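Local coordinates for protein MHP1 (Microbacterium liquefaciens, PDB 2JLN) that mediates the sodium-dependent uptake of 5-aryl-substituted hydantoins across the membrane, preferring indolylmethyl and benzyl substituents and the L isomer, at residues I45-V58 and F267-W281. Sequence-based numbering, arbitrary orientation.
Sequences IFIAAGQMTSSFQV and FGFIGAASMVLVGEW
Phe46 packs against Gly271, their CA atoms 4.1 Å apart, and one turn on Gly50 lies equally near Ala272. Because Gly50 and Gly271 bring no side chains between the helices, the axes can approach to 7.1 Å; they cross at -50°. On one flank of this glycine-lined crossing the Phe46 ring runs alongside Phe267, both side chains pointing the same way. Phe46 CZ reaches the edge of the Phe267 ring, 3.9 Å from Phe267 CD2, while the carbonyl oxygen of Phe267, already bonded to Gly271 N within its own helix, sits at the edge of the Phe46 ring and near its plane. Ile270 CB approaches the Phe46 ring obliquely, and Pro283 of helix 283-291 adds to its surroundings.

The chain turns back through Gly279, which has positive phi, and Trp281, with CG between its backbone N and carbonyl carbon (chi1 58°), lays its indole beside Ile47. There Ile47 CG1 stands 3.5 Å from the centroid of the six-membered ring of Trp281, over one face and 10° off the ring normal, in a CH-pi contact. Farther along 45-58, Thr53 divides its branches: Thr53 CG2 packs on Ala272 CB at 3.6 Å, whereas OG1 donates to Gly50 O, which also accepts from Thr53 N. Val58 CG1 bridges Ala272 CB and the Phe269 ring. The result is close glycine- and alanine-mediated helix packing, joining transmembrane helices 1 and 7 and the start of 2 in this APC-clan transporter.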
ATOM      1  N   ILE A  45       1.210  -1.300  13.105  1.00 54.00           N
ATOM      2  CA  ILE A  45       2.492  -1.839  13.553  1.00 55.15           C
ATOM      3  C   ILE A  45       2.708  -1.781  15.086  1.00 54.62           C
ATOM      4  O   ILE A  45       3.552  -2.503  15.628  1.00 53.33           O
ATOM      5  CB  ILE A  45       3.691  -1.181  12.809  1.00 54.31           C
ATOM      6  CG1 ILE A  45       4.907  -2.115  12.841  1.00 52.91           C
ATOM      7  CG2 ILE A  45       4.000   0.216  13.381  1.00 48.45           C
ATOM      8  CD1 ILE A  45       6.190  -1.391  13.162  1.00 52.59           C
ATOM      9  N   PHE A  46       1.970  -0.935  15.787  1.00 47.71           N
ATOM     10  CA  PHE A  46       1.935  -1.087  17.219  1.00 48.48           C
ATOM     11  C   PHE A  46       1.268  -2.427  17.555  1.00 52.03           C
ATOM     12  O   PHE A  46       1.793  -3.228  18.317  1.00 53.04           O
ATOM     13  CB  PHE A  46       1.190   0.064  17.868  1.00 52.56           C
ATOM     14  CG  PHE A  46       1.953   1.356  17.859  1.00 53.25           C
ATOM     15  CD1 PHE A  46       1.291   2.571  17.896  1.00 53.64           C
ATOM     16  CD2 PHE A  46       3.328   1.360  17.811  1.00 52.01           C
ATOM     17  CE1 PHE A  46       1.994   3.761  17.891  1.00 54.37           C
ATOM     18  CE2 PHE A  46       4.032   2.555  17.803  1.00 52.66           C
ATOM     19  CZ  PHE A  46       3.362   3.751  17.845  1.00 51.95           C
ATOM     20  N   ILE A  47       0.110  -2.688  16.972  1.00 53.16           N
ATOM     21  CA  ILE A  47      -0.598  -3.927  17.265  1.00 54.18           C
ATOM     22  C   ILE A  47       0.205  -5.175  16.873  1.00 51.69           C
ATOM     23  O   ILE A  47       0.385  -6.101  17.654  1.00 54.83           O
ATOM     24  CB  ILE A  47      -1.972  -3.933  16.584  1.00 51.82           C
ATOM     25  CG1 ILE A  47      -2.850  -2.854  17.191  1.00 50.40           C
ATOM     26  CG2 ILE A  47      -2.637  -5.275  16.751  1.00 52.46           C
ATOM     27  CD1 ILE A  47      -4.084  -2.609  16.397  1.00 55.85           C
ATOM     28  N   ALA A  48       0.702  -5.196  15.658  1.00 49.53           N
ATOM     29  CA  ALA A  48       1.420  -6.358  15.191  1.00 48.95           C
ATOM     30  C   ALA A  48       2.636  -6.677  16.053  1.00 50.23           C
ATOM     31  O   ALA A  48       2.800  -7.794  16.480  1.00 52.73           O
ATOM     32  CB  ALA A  48       1.835  -6.158  13.754  1.00 50.74           C
ATOM     33  N   ALA A  49       3.493  -5.691  16.284  1.00 53.53           N
ATOM     34  CA  ALA A  49       4.776  -5.911  16.936  1.00 49.40           C
ATOM     35  C   ALA A  49       4.563  -6.147  18.410  1.00 51.87           C
ATOM     36  O   ALA A  49       5.361  -6.830  19.040  1.00 54.36           O
ATOM     37  CB  ALA A  49       5.691  -4.730  16.726  1.00 48.53           C
ATOM     38  N   GLY A  50       3.485  -5.586  18.956  1.00 51.06           N
ATOM     39  CA  GLY A  50       3.063  -5.862  20.326  1.00 51.20           C
ATOM     40  C   GLY A  50       2.682  -7.314  20.604  1.00 53.54           C
ATOM     41  O   GLY A  50       3.282  -7.979  21.457  1.00 52.72           O
ATOM     42  N   GLN A  51       1.684  -7.815  19.885  1.00 53.48           N
ATOM     43  CA  GLN A  51       1.320  -9.225  19.966  1.00 53.66           C
ATOM     44  C   GLN A  51       2.427 -10.261  19.652  1.00 53.90           C
ATOM     45  O   GLN A  51       2.390 -11.375  20.149  1.00 58.26           O
ATOM     46  CB  GLN A  51       0.096  -9.457  19.117  1.00 53.47           C
ATOM     47  CG  GLN A  51      -1.057  -8.642  19.646  1.00 63.10           C
ATOM     48  CD  GLN A  51      -2.338  -8.872  18.866  1.00 73.87           C
ATOM     49  OE1 GLN A  51      -3.433  -8.525  19.336  1.00 72.70           O
ATOM     50  NE2 GLN A  51      -2.212  -9.457  17.662  1.00 65.32           N
ATOM     51  N   MET A  52       3.418  -9.906  18.849  1.00 55.25           N
ATOM     52  CA  MET A  52       4.526 -10.814  18.573  1.00 52.70           C
ATOM     53  C   MET A  52       5.409 -11.111  19.785  1.00 57.08           C
ATOM     54  O   MET A  52       6.057 -12.147  19.805  1.00 58.01           O
ATOM     55  CB  MET A  52       5.395 -10.260  17.452  1.00 54.76           C
ATOM     56  CG  MET A  52       4.697 -10.220  16.120  1.00 62.91           C
ATOM     57  SD  MET A  52       4.643 -11.852  15.370  1.00 76.19           S
ATOM     58  CE  MET A  52       6.395 -12.025  15.058  1.00 65.28           C
ATOM     59  N   THR A  53       5.460 -10.209  20.775  1.00 56.85           N
ATOM     60  CA  THR A  53       6.323 -10.396  21.951  1.00 54.10           C
ATOM     61  C   THR A  53       5.889 -11.608  22.747  1.00 56.99           C
ATOM     62  O   THR A  53       6.671 -12.177  23.498  1.00 59.31           O
ATOM     63  CB  THR A  53       6.270  -9.222  22.924  1.00 53.40           C
ATOM     64  OG1 THR A  53       4.910  -8.993  23.292  1.00 57.23           O
ATOM     65  CG2 THR A  53       6.876  -7.963  22.319  1.00 50.93           C
ATOM     66  N   SER A  54       4.628 -11.988  22.599  1.00 58.06           N
ATOM     67  CA  SER A  54       4.145 -13.274  23.094  1.00 56.56           C
ATOM     68  C   SER A  54       4.940 -14.481  22.587  1.00 57.49           C
ATOM     69  O   SER A  54       5.107 -15.430  23.309  1.00 63.69           O
ATOM     70  CB  SER A  54       2.671 -13.463  22.717  1.00 59.29           C
ATOM     71  OG  SER A  54       2.308 -14.828  22.765  1.00 60.63           O
ATOM     72  N   SER A  55       5.420 -14.464  21.347  1.00 60.21           N
ATOM     73  CA  SER A  55       6.056 -15.650  20.765  1.00 57.14           C
ATOM     74  C   SER A  55       7.584 -15.552  20.645  1.00 57.79           C
ATOM     75  O   SER A  55       8.282 -16.568  20.571  1.00 60.93           O
ATOM     76  CB  SER A  55       5.439 -15.968  19.396  1.00 60.90           C
ATOM     77  OG  SER A  55       4.014 -15.922  19.430  1.00 65.23           O
ATOM     78  N   PHE A  56       8.107 -14.332  20.607  1.00 56.02           N
ATOM     79  CA  PHE A  56       9.546 -14.126  20.488  1.00 55.50           C
ATOM     80  C   PHE A  56       9.901 -12.962  21.393  1.00 56.31           C
ATOM     81  O   PHE A  56       9.013 -12.243  21.863  1.00 55.87           O
ATOM     82  CB  PHE A  56       9.951 -13.798  19.042  1.00 53.37           C
ATOM     83  CG  PHE A  56       9.306 -14.679  17.997  1.00 53.84           C
ATOM     84  CD1 PHE A  56      10.002 -15.714  17.416  1.00 53.81           C
ATOM     85  CD2 PHE A  56       8.007 -14.447  17.577  1.00 58.43           C
ATOM     86  CE1 PHE A  56       9.412 -16.515  16.450  1.00 57.77           C
ATOM     87  CE2 PHE A  56       7.408 -15.248  16.611  1.00 61.13           C
ATOM     88  CZ  PHE A  56       8.116 -16.281  16.047  1.00 62.11           C
ATOM     89  N   GLN A  57      11.185 -12.760  21.652  1.00 51.11           N
ATOM     90  CA  GLN A  57      11.553 -11.603  22.440  1.00 54.84           C
ATOM     91  C   GLN A  57      11.774 -10.318  21.597  1.00 56.59           C
ATOM     92  O   GLN A  57      12.089 -10.383  20.410  1.00 55.84           O
ATOM     93  CB  GLN A  57      12.732 -11.925  23.359  1.00 56.78           C
ATOM     94  CG  GLN A  57      13.623 -13.003  22.836  1.00 59.73           C
ATOM     95  CD  GLN A  57      14.737 -13.378  23.815  1.00 62.65           C
ATOM     96  OE1 GLN A  57      15.429 -12.513  24.371  1.00 58.82           O
ATOM     97  NE2 GLN A  57      14.923 -14.684  24.010  1.00 63.61           N
ATOM     98  N   VAL A  58      11.587  -9.158  22.224  1.00 53.68           N
ATOM     99  CA  VAL A  58      11.658  -7.877  21.540  1.00 51.42           C
ATOM    100  C   VAL A  58      12.745  -7.761  20.469  1.00 53.72           C
ATOM    101  O   VAL A  58      12.442  -7.354  19.355  1.00 55.04           O
ATOM    102  CB  VAL A  58      11.743  -6.710  22.527  1.00 51.61           C
ATOM    103  CG1 VAL A  58      11.547  -5.402  21.808  1.00 47.42           C
ATOM    104  CG2 VAL A  58      10.672  -6.864  23.573  1.00 52.90           C
ATOM    105  N   PHE A 267       9.153   2.338  15.614  1.00 52.82           N
ATOM    106  CA  PHE A 267       7.769   2.292  16.103  1.00 54.09           C
ATOM    107  C   PHE A 267       7.280   0.869  16.435  1.00 53.39           C
ATOM    108  O   PHE A 267       6.426   0.683  17.294  1.00 50.93           O
ATOM    109  CB  PHE A 267       6.819   3.076  15.184  1.00 49.56           C
ATOM    110  CG  PHE A 267       7.076   4.558  15.210  1.00 55.80           C
ATOM    111  CD1 PHE A 267       8.221   5.090  14.627  1.00 55.68           C
ATOM    112  CD2 PHE A 267       6.213   5.422  15.864  1.00 58.33           C
ATOM    113  CE1 PHE A 267       8.484   6.456  14.667  1.00 52.18           C
ATOM    114  CE2 PHE A 267       6.482   6.795  15.912  1.00 55.59           C
ATOM    115  CZ  PHE A 267       7.619   7.301  15.307  1.00 52.97           C
ATOM    116  N   GLY A 268       7.848  -0.131  15.775  1.00 53.66           N
ATOM    117  CA  GLY A 268       7.611  -1.503  16.163  1.00 49.16           C
ATOM    118  C   GLY A 268       8.123  -1.686  17.569  1.00 48.43           C
ATOM    119  O   GLY A 268       7.407  -2.184  18.419  1.00 48.56           O
ATOM    120  N   PHE A 269       9.363  -1.266  17.822  1.00 51.62           N
ATOM    121  CA  PHE A 269       9.913  -1.296  19.178  1.00 51.77           C
ATOM    122  C   PHE A 269       9.014  -0.603  20.232  1.00 50.28           C
ATOM    123  O   PHE A 269       8.859  -1.116  21.334  1.00 52.43           O
ATOM    124  CB  PHE A 269      11.345  -0.743  19.225  1.00 50.40           C
ATOM    125  CG  PHE A 269      11.911  -0.633  20.621  1.00 50.00           C
ATOM    126  CD1 PHE A 269      12.534  -1.712  21.218  1.00 50.66           C
ATOM    127  CD2 PHE A 269      11.811   0.553  21.337  1.00 50.70           C
ATOM    128  CE1 PHE A 269      13.053  -1.611  22.507  1.00 53.62           C
ATOM    129  CE2 PHE A 269      12.315   0.662  22.628  1.00 50.46           C
ATOM    130  CZ  PHE A 269      12.936  -0.426  23.214  1.00 54.08           C
ATOM    131  N   ILE A 270       8.417   0.538  19.916  1.00 47.35           N
ATOM    132  CA  ILE A 270       7.505   1.155  20.879  1.00 48.42           C
ATOM    133  C   ILE A 270       6.270   0.281  21.187  1.00 50.41           C
ATOM    134  O   ILE A 270       5.851   0.166  22.346  1.00 51.22           O
ATOM    135  CB  ILE A 270       7.106   2.597  20.482  1.00 48.18           C
ATOM    136  CG1 ILE A 270       8.324   3.510  20.577  1.00 50.67           C
ATOM    137  CG2 ILE A 270       5.982   3.112  21.365  1.00 47.87           C
ATOM    138  CD1 ILE A 270       8.004   4.963  20.543  1.00 57.54           C
ATOM    139  N   GLY A 271       5.689  -0.346  20.171  1.00 49.05           N
ATOM    140  CA  GLY A 271       4.562  -1.235  20.400  1.00 48.99           C
ATOM    141  C   GLY A 271       4.912  -2.452  21.251  1.00 47.50           C
ATOM    142  O   GLY A 271       4.165  -2.833  22.164  1.00 45.58           O
ATOM    143  N   ALA A 272       6.052  -3.066  20.934  1.00 47.55           N
ATOM    144  CA  ALA A 272       6.566  -4.216  21.672  1.00 44.50           C
ATOM    145  C   ALA A 272       6.884  -3.878  23.139  1.00 47.58           C
ATOM    146  O   ALA A 272       6.476  -4.606  24.037  1.00 47.48           O
ATOM    147  CB  ALA A 272       7.759  -4.782  20.982  1.00 40.59           C
ATOM    148  N   ALA A 273       7.597  -2.774  23.371  1.00 46.37           N
ATOM    149  CA  ALA A 273       7.911  -2.288  24.719  1.00 44.87           C
ATOM    150  C   ALA A 273       6.663  -2.061  25.598  1.00 48.99           C
ATOM    151  O   ALA A 273       6.594  -2.535  26.725  1.00 47.81           O
ATOM    152  CB  ALA A 273       8.752  -1.025  24.641  1.00 44.02           C
ATOM    153  N   SER A 274       5.675  -1.338  25.088  1.00 49.32           N
ATOM    154  CA  SER A 274       4.385  -1.270  25.756  1.00 47.62           C
ATOM    155  C   SER A 274       3.850  -2.628  26.216  1.00 49.22           C
ATOM    156  O   SER A 274       3.469  -2.747  27.370  1.00 50.18           O
ATOM    157  CB  SER A 274       3.350  -0.621  24.847  1.00 51.05           C
ATOM    158  OG  SER A 274       3.534   0.766  24.791  1.00 56.40           O
ATOM    159  N   MET A 275       3.763  -3.631  25.328  1.00 48.45           N
ATOM    160  CA  MET A 275       3.224  -4.949  25.722  1.00 49.04           C
ATOM    161  C   MET A 275       3.968  -5.489  26.940  1.00 50.21           C
ATOM    162  O   MET A 275       3.380  -5.928  27.919  1.00 49.98           O
ATOM    163  CB  MET A 275       3.357  -5.991  24.598  1.00 47.91           C
ATOM    164  CG  MET A 275       2.065  -6.424  23.871  1.00 56.68           C
ATOM    165  SD  MET A 275       0.527  -6.652  24.822  1.00 57.17           S
ATOM    166  CE  MET A 275       1.138  -7.728  26.099  1.00 59.46           C
ATOM    167  N   VAL A 276       5.291  -5.414  26.868  1.00 52.00           N
ATOM    168  CA  VAL A 276       6.183  -6.143  27.739  1.00 43.35           C
ATOM    169  C   VAL A 276       6.407  -5.410  29.073  1.00 44.04           C
ATOM    170  O   VAL A 276       6.551  -6.032  30.102  1.00 43.85           O
ATOM    171  CB  VAL A 276       7.484  -6.440  26.947  1.00 42.93           C
ATOM    172  CG1 VAL A 276       8.666  -5.621  27.436  1.00 42.21           C
ATOM    173  CG2 VAL A 276       7.769  -7.903  26.964  1.00 46.62           C
ATOM    174  N   LEU A 277       6.401  -4.087  29.060  1.00 43.52           N
ATOM    175  CA  LEU A 277       6.515  -3.327  30.296  1.00 42.22           C
ATOM    176  C   LEU A 277       5.203  -3.277  31.087  1.00 44.62           C
ATOM    177  O   LEU A 277       5.217  -3.303  32.309  1.00 46.55           O
ATOM    178  CB  LEU A 277       6.998  -1.893  30.016  1.00 43.30           C
ATOM    179  CG  LEU A 277       8.425  -1.709  29.453  1.00 47.64           C
ATOM    180  CD1 LEU A 277       8.836  -0.253  29.439  1.00 46.37           C
ATOM    181  CD2 LEU A 277       9.471  -2.544  30.212  1.00 46.09           C
ATOM    182  N   VAL A 278       4.070  -3.223  30.403  1.00 41.84           N
ATOM    183  CA  VAL A 278       2.840  -2.818  31.054  1.00 41.14           C
ATOM    184  C   VAL A 278       1.649  -3.663  30.638  1.00 46.01           C
ATOM    185  O   VAL A 278       0.598  -3.596  31.252  1.00 48.74           O
ATOM    186  CB  VAL A 278       2.526  -1.330  30.747  1.00 46.12           C
ATOM    187  CG1 VAL A 278       1.008  -1.052  30.802  1.00 45.47           C
ATOM    188  CG2 VAL A 278       3.329  -0.382  31.643  1.00 44.34           C
ATOM    189  N   GLY A 279       1.787  -4.457  29.588  1.00 48.76           N
ATOM    190  CA  GLY A 279       0.707  -5.361  29.216  1.00 48.30           C
ATOM    191  C   GLY A 279      -0.270  -4.881  28.159  1.00 53.75           C
ATOM    192  O   GLY A 279      -1.238  -5.587  27.886  1.00 50.35           O
ATOM    193  N   GLU A 280      -0.008  -3.703  27.571  1.00 58.11           N
ATOM    194  CA  GLU A 280      -0.843  -3.071  26.517  1.00 60.95           C
ATOM    195  C   GLU A 280       0.002  -2.684  25.289  1.00 57.21           C
ATOM    196  O   GLU A 280       1.098  -2.166  25.475  1.00 58.02           O
ATOM    197  CB  GLU A 280      -1.511  -1.797  27.069  1.00 62.13           C
ATOM    198  CG  GLU A 280      -2.774  -2.025  27.908  1.00 67.07           C
ATOM    199  CD  GLU A 280      -3.936  -2.605  27.086  1.00 85.25           C
ATOM    200  OE1 GLU A 280      -4.598  -3.558  27.583  1.00 86.04           O
ATOM    201  OE2 GLU A 280      -4.176  -2.129  25.935  1.00 87.48           O
ATOM    202  N   TRP A 281      -0.488  -2.902  24.058  1.00 56.81           N
ATOM    203  CA  TRP A 281       0.278  -2.532  22.829  1.00 57.33           C
ATOM    204  C   TRP A 281       0.285  -1.027  22.504  1.00 57.19           C
ATOM    205  O   TRP A 281       1.167  -0.524  21.796  1.00 52.07           O
ATOM    206  CB  TRP A 281      -0.201  -3.300  21.577  1.00 55.60           C
ATOM    207  CG  TRP A 281      -1.686  -3.126  21.233  1.00 58.04           C
ATOM    208  CD1 TRP A 281      -2.664  -4.049  21.420  1.00 60.75           C
ATOM    209  CD2 TRP A 281      -2.337  -1.976  20.657  1.00 56.77           C
ATOM    210  NE1 TRP A 281      -3.876  -3.560  21.003  1.00 61.62           N
ATOM    211  CE2 TRP A 281      -3.705  -2.290  20.527  1.00 59.10           C
ATOM    212  CE3 TRP A 281      -1.897  -0.716  20.237  1.00 59.56           C
ATOM    213  CZ2 TRP A 281      -4.645  -1.390  19.997  1.00 61.76           C
ATOM    214  CZ3 TRP A 281      -2.837   0.187  19.710  1.00 60.18           C
ATOM    215  CH2 TRP A 281      -4.190  -0.159  19.597  1.00 59.69           C
TER